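Local coordinates for protein carbohydrate binding module (Ruminococcus flavefaciens, PDB 4V1K) that is a carbohydrate-binding module of the family 9 glycoside hydrolase Cel9A, and probably helps the cellulosome recognise plant cell-wall glycans, at residues I26-I35 with I124-E132. Numbering follows the deposited sequence. Where two conformers were deposited one is given.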
# COMPACT_ATOMS: atom_id res chain seq x y z
N ILE A 26 -1.84 0.86 -7.41
CA ILE A 26 -0.46 0.46 -7.76
C ILE A 26 -0.07 -0.74 -6.93
O ILE A 26 -0.14 -0.74 -5.69
CB ILE A 26 0.53 1.60 -7.55
CG1 ILE A 26 0.12 2.79 -8.43
CG2 ILE A 26 1.92 1.11 -7.92
CD1 ILE A 26 0.54 4.13 -7.91
N GLY A 27 0.30 -1.83 -7.64
CA GLY A 27 0.56 -3.11 -7.03
C GLY A 27 2.03 -3.42 -6.75
O GLY A 27 2.90 -3.06 -7.55
N PHE A 28 2.26 -4.13 -5.64
CA PHE A 28 3.57 -4.68 -5.27
C PHE A 28 3.42 -6.13 -4.85
O PHE A 28 2.59 -6.46 -4.00
CB PHE A 28 4.22 -3.86 -4.16
CG PHE A 28 4.33 -2.41 -4.48
CD1 PHE A 28 5.43 -1.94 -5.23
CD2 PHE A 28 3.35 -1.51 -4.08
CE1 PHE A 28 5.53 -0.61 -5.55
CE2 PHE A 28 3.46 -0.18 -4.42
CZ PHE A 28 4.55 0.26 -5.15
N SER A 29 4.18 -7.01 -5.49
CA SER A 29 4.13 -8.43 -5.19
C SER A 29 4.73 -8.70 -3.80
O SER A 29 5.84 -8.23 -3.49
CB SER A 29 4.88 -9.26 -6.26
OG SER A 29 4.37 -9.06 -7.59
N TYR A 30 4.04 -9.49 -2.98
CA TYR A 30 4.58 -9.83 -1.66
C TYR A 30 5.94 -10.55 -1.76
O TYR A 30 6.79 -10.38 -0.87
CB TYR A 30 3.60 -10.66 -0.85
CG TYR A 30 2.45 -9.86 -0.27
CD1 TYR A 30 2.67 -8.84 0.71
CD2 TYR A 30 1.13 -10.13 -0.64
CE1 TYR A 30 1.61 -8.12 1.26
CE2 TYR A 30 0.08 -9.43 -0.08
CZ TYR A 30 0.30 -8.43 0.86
OH TYR A 30 -0.76 -7.73 1.44
N LYS A 31 6.16 -11.32 -2.82
CA LYS A 31 7.42 -12.02 -2.96
C LYS A 31 8.64 -11.05 -3.01
O LYS A 31 9.77 -11.44 -2.64
CB LYS A 31 7.40 -12.96 -4.18
CG LYS A 31 7.33 -12.27 -5.52
CD LYS A 31 7.54 -13.26 -6.65
CE LYS A 31 6.95 -12.73 -7.96
NZ LYS A 31 6.94 -13.79 -9.02
N ASP A 32 8.40 -9.79 -3.41
CA ASP A 32 9.48 -8.80 -3.46
C ASP A 32 10.00 -8.44 -2.07
O ASP A 32 11.16 -7.98 -1.93
CB ASP A 32 9.06 -7.52 -4.16
CG ASP A 32 8.82 -7.69 -5.70
OD1 ASP A 32 8.91 -8.78 -6.25
OD2 ASP A 32 8.54 -6.66 -6.34
N PHE A 33 9.17 -8.65 -1.04
CA PHE A 33 9.55 -8.34 0.34
C PHE A 33 10.34 -9.47 1.02
O PHE A 33 11.12 -9.21 1.93
CB PHE A 33 8.32 -8.08 1.21
CG PHE A 33 7.56 -6.83 0.84
CD1 PHE A 33 6.62 -6.85 -0.20
CD2 PHE A 33 7.75 -5.65 1.54
CE1 PHE A 33 5.92 -5.70 -0.54
CE2 PHE A 33 7.02 -4.52 1.23
CZ PHE A 33 6.12 -4.53 0.19
N GLY A 34 10.10 -10.72 0.63
CA GLY A 34 10.75 -11.87 1.26
C GLY A 34 10.03 -12.40 2.50
O GLY A 34 10.62 -13.16 3.26
N ILE A 35 8.78 -11.98 2.67
CA ILE A 35 7.90 -12.39 3.77
C ILE A 35 7.55 -13.88 3.75
O ILE A 35 7.28 -14.44 2.68
CB ILE A 35 6.62 -11.49 3.84
CG1 ILE A 35 5.77 -11.80 5.06
CG2 ILE A 35 5.78 -11.59 2.58
CD1 ILE A 35 4.74 -10.74 5.37
N ILE A 124 7.04 7.02 -4.95
CA ILE A 124 6.96 6.00 -3.88
C ILE A 124 8.39 5.58 -3.58
O ILE A 124 9.03 4.78 -4.34
CB ILE A 124 6.06 4.79 -4.28
CG1 ILE A 124 4.64 5.28 -4.56
CG2 ILE A 124 6.06 3.70 -3.20
CD1 ILE A 124 3.74 4.20 -5.16
N ASP A 125 8.91 6.10 -2.47
CA ASP A 125 10.28 5.82 -2.08
C ASP A 125 10.45 4.46 -1.41
O ASP A 125 11.46 3.76 -1.66
CB ASP A 125 10.81 6.91 -1.17
CG ASP A 125 10.88 8.28 -1.86
OD1 ASP A 125 11.36 8.38 -3.01
OD2 ASP A 125 10.47 9.26 -1.23
N SER A 126 9.51 4.10 -0.54
CA SER A 126 9.52 2.80 0.08
C SER A 126 8.12 2.32 0.49
O SER A 126 7.22 3.14 0.65
CB SER A 126 10.47 2.79 1.29
OG SER A 126 10.07 3.69 2.30
N VAL A 127 7.99 1.00 0.61
CA VAL A 127 6.80 0.36 1.16
C VAL A 127 7.31 -0.56 2.29
O VAL A 127 8.26 -1.32 2.10
CB VAL A 127 5.99 -0.43 0.11
CG1 VAL A 127 4.74 -1.02 0.77
CG2 VAL A 127 5.64 0.45 -1.09
N VAL A 128 6.67 -0.45 3.46
CA VAL A 128 7.07 -1.15 4.68
C VAL A 128 5.93 -2.01 5.21
O VAL A 128 4.81 -1.53 5.33
CB VAL A 128 7.52 -0.16 5.78
CG1 VAL A 128 8.04 -0.89 7.00
CG2 VAL A 128 8.63 0.75 5.26
N LEU A 129 6.23 -3.28 5.48
CA LEU A 129 5.31 -4.17 6.17
C LEU A 129 5.78 -4.31 7.61
O LEU A 129 6.96 -4.65 7.87
CB LEU A 129 5.27 -5.54 5.48
CG LEU A 129 4.99 -5.59 3.99
CD1 LEU A 129 4.99 -7.06 3.51
CD2 LEU A 129 3.66 -4.94 3.65
N LYS A 130 4.90 -4.02 8.56
CA LYS A 130 5.15 -4.29 9.99
C LYS A 130 4.40 -5.55 10.39
O LYS A 130 3.26 -5.76 9.98
CB LYS A 130 4.68 -3.10 10.84
CG LYS A 130 5.36 -1.76 10.51
CD LYS A 130 4.96 -0.67 11.51
CE LYS A 130 5.73 0.62 11.28
NZ LYS A 130 5.57 1.61 12.39
N LEU A 131 5.03 -6.41 11.20
CA LEU A 131 4.48 -7.70 11.56
C LEU A 131 4.13 -7.81 13.03
O LEU A 131 4.70 -7.11 13.86
CB LEU A 131 5.53 -8.77 11.26
CG LEU A 131 6.19 -8.72 9.90
CD1 LEU A 131 7.24 -9.80 9.76
CD2 LEU A 131 5.15 -8.85 8.80
N GLU A 132 3.29 -8.80 13.31
CA GLU A 132 2.78 -9.14 14.63
C GLU A 132 3.67 -10.25 15.14
O GLU A 132 4.65 -10.01 15.83
CB GLU A 132 1.38 -9.73 14.44
CG GLU A 132 0.39 -9.55 15.57
CD GLU A 132 -0.72 -10.58 15.50
OE1 GLU A 132 -1.60 -10.48 14.61
OE2 GLU A 132 -0.70 -11.50 16.34
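The ring of Phe33 lies against Leu129, whose CD1 sits over one face in a CH-pi contact, 3.8 Å from the ring centroid and 17° off the normal. At the edge of the same ring, close to its plane, are Tyr30 O, Val127 CG1, 3.8 Å from Phe33 CZ, and Val127 O, 3.5 Å from Phe33 CE2. Phe28 uses Val127 differently: the other methyl, CG2, stands over one face of the ring, 4.2 Å from its centroid, while Ile124 CD1 meets the ring edge at CZ. With CG1 anti to the backbone N (chi1 -178°), Val127 sends one branch to each phenylalanine. Leu129 CD1 is shared too, since it also touches the edge of the Tyr30 ring, 4.0 Å from Tyr30 CD1, and the CD1 methyl of Ile35. That methyl continues to Leu131 CD2 at 3.9 Å, the two side chains lying antiparallel alongside one another, and at the far end Ile26 CD1 reaches Ile124 CD1. Were Phe33 an alanine, the CD1 methyl of Leu129 would probably lose the aromatic face it rests on, and a gap would open beside Val127 CG1. The turn that carries Phe33 is held by backbone bonds from Asp32 N to Ser29 O and from Phe33 N to Tyr30 O. The Tyr30 hydroxyl is hydrogen-bonded to Thr63. Strands 26-29 and 124-131 belong to different antiparallel sheets, their axes 10.5 Å apart at closest approach and crossing at -57°; the apolar side chains between them form part of the buried interior, consistent with a beta-sandwich. Strand 109-114 pairs with the first, while strand 121-131 runs between strands 5-15 and 41-49, which add Ile8 against Phe33 and Ile41 against Tyr30 and Ile35.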